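Local coordinates for ancillary protein 1 (Streptococcus pyogenes, PDB 2XI9) that serves as a pilus-presented adhesin of the bacterial surface, whose internal thioester bond is required for efficient interaction with host cells, at residues G270-N273 with D274-A278. Residues are numbered along the deposited sequence; the frame is centred on the assembly and turned at random.
Sequences GDMN and DSTLA
Asn-273 caps the helix that starts at Asp-274, and Thr-276 grips the cap twice. The carboxamide oxygen OD1 of Asn-273 takes the backbone N-H of Thr-276, with OD1 2.9 Å from N and the donor almost straight ahead of the amide C=O. The hydroxyl of Thr-276 donates to the same oxygen, but from above the amide plane, 38° out of it. Two donors on one oxygen probably help to set the amide's rotation, and chi1 of 72°, which sets CG between the backbone N and the carbonyl carbon, folds the side chain back over the helix start. Asn-273 also opens the regular helical pattern: its backbone O accepts from Leu-277 N at 3.1 Å.

Inward from the cap, toward helix 238-253, the packing is apolar and buried. Met-272, present as selenomethionine, runs extended to its selenium and then bends, crossing the Thr-276 side chain at about a right angle; CG of Met-272 lies 3.7 Å from CG2 of Thr-276. Met-272, just before the N-cap, and Leu-277 form a hydrophobic staple, with SE of Met-272 4.0 Å from CB of Leu-277. The outer side is looser: Ser-275 merely brings CB near OD1 of Asn-273, at 3.8 Å, while exposed Asp-274 turns its carboxylate to a salt bridge with Lys-260.

All this lies in the thioester domain, where the loop after helix 260-263 enters helix 274-288. Met-272 reaches Ala-243 and Leu-247 of helix 238-253, Gln-240 of that helix touches both Asn-273 and Thr-276, and Asp-271 ties the incoming loop to Thr-138, Thr-139 and Gln-140, between strands 127-130 and 146-149.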
loop_
_atom_site.group_PDB
_atom_site.type_symbol
_atom_site.label_atom_id
_atom_site.label_comp_id
_atom_site.label_asym_id
_atom_site.label_seq_id
_atom_site.Cartn_x
_atom_site.Cartn_y
_atom_site.Cartn_z
ATOM N N GLY A 270 22.783 -4.000 -7.756
ATOM C CA GLY A 270 24.147 -4.340 -8.086
ATOM C C GLY A 270 25.185 -3.850 -7.081
ATOM O O GLY A 270 26.213 -4.489 -6.911
ATOM N N ASP A 271 24.922 -2.723 -6.410
ATOM C CA ASP A 271 25.854 -2.181 -5.395
ATOM C C ASP A 271 25.692 -2.838 -4.002
ATOM O O ASP A 271 26.376 -2.451 -3.054
ATOM C CB ASP A 271 25.612 -0.676 -5.226
ATOM C CG ASP A 271 26.717 0.019 -4.438
ATOM O OD1 ASP A 271 27.891 -0.285 -4.633
ATOM O OD2 ASP A 271 26.418 0.907 -3.613
HETATM N N MSE A 272 24.784 -3.799 -3.856
HETATM C CA MSE A 272 24.614 -4.501 -2.575
HETATM C C MSE A 272 25.729 -5.528 -2.377
HETATM O O MSE A 272 25.950 -6.395 -3.234
HETATM C CB MSE A 272 23.226 -5.181 -2.533
HETATM C CG MSE A 272 22.891 -5.860 -1.252
HETATM SE SE MSE A 272 21.094 -6.495 -1.122
HETATM C CE MSE A 272 20.188 -4.886 -0.504
ATOM N N ASN A 273 26.434 -5.447 -1.249
ATOM C CA ASN A 273 27.517 -6.394 -0.959
ATOM C C ASN A 273 26.986 -7.772 -0.452
ATOM O O ASN A 273 25.787 -7.931 -0.184
ATOM C CB ASN A 273 28.586 -5.767 -0.043
ATOM C CG ASN A 273 28.125 -5.586 1.408
ATOM O OD1 ASN A 273 27.110 -6.153 1.814
ATOM N ND2 ASN A 273 28.890 -4.801 2.198
ATOM N N ASP A 274 27.870 -8.757 -0.352
ATOM C CA ASP A 274 27.457 -10.129 0.051
ATOM C C ASP A 274 26.775 -10.184 1.429
ATOM O O ASP A 274 25.718 -10.800 1.565
ATOM C CB ASP A 274 28.659 -11.072 0.071
ATOM C CG ASP A 274 29.199 -11.402 -1.326
ATOM O OD1 ASP A 274 28.510 -11.147 -2.335
ATOM O OD2 ASP A 274 30.327 -11.934 -1.408
ATOM N N SER A 275 27.396 -9.569 2.440
ATOM C CA SER A 275 26.805 -9.467 3.801
ATOM C C SER A 275 25.391 -8.920 3.806
ATOM O O SER A 275 24.547 -9.423 4.531
ATOM C CB SER A 275 27.664 -8.576 4.731
ATOM O OG SER A 275 28.955 -9.094 4.848
ATOM N N THR A 276 25.133 -7.867 3.030
ATOM C CA THR A 276 23.822 -7.232 2.971
ATOM C C THR A 276 22.763 -8.069 2.253
ATOM O O THR A 276 21.602 -8.192 2.720
ATOM C CB THR A 276 23.925 -5.782 2.394
ATOM O OG1 THR A 276 24.874 -5.010 3.169
ATOM C CG2 THR A 276 22.620 -5.116 2.395
ATOM N N LEU A 277 23.149 -8.715 1.155
ATOM C CA LEU A 277 22.252 -9.639 0.500
ATOM C C LEU A 277 21.942 -10.848 1.431
ATOM O O LEU A 277 20.833 -11.389 1.441
ATOM C CB LEU A 277 22.869 -10.070 -0.854
ATOM C CG LEU A 277 22.041 -11.073 -1.646
ATOM C CD1 LEU A 277 20.683 -10.481 -2.012
ATOM C CD2 LEU A 277 22.836 -11.552 -2.885
ATOM N N ALA A 278 22.897 -11.273 2.252
ATOM C CA ALA A 278 22.622 -12.402 3.172
ATOM C C ALA A 278 21.522 -11.981 4.175
ATOM O O ALA A 278 20.643 -12.763 4.518
ATOM C CB ALA A 278 23.878 -12.855 3.886
#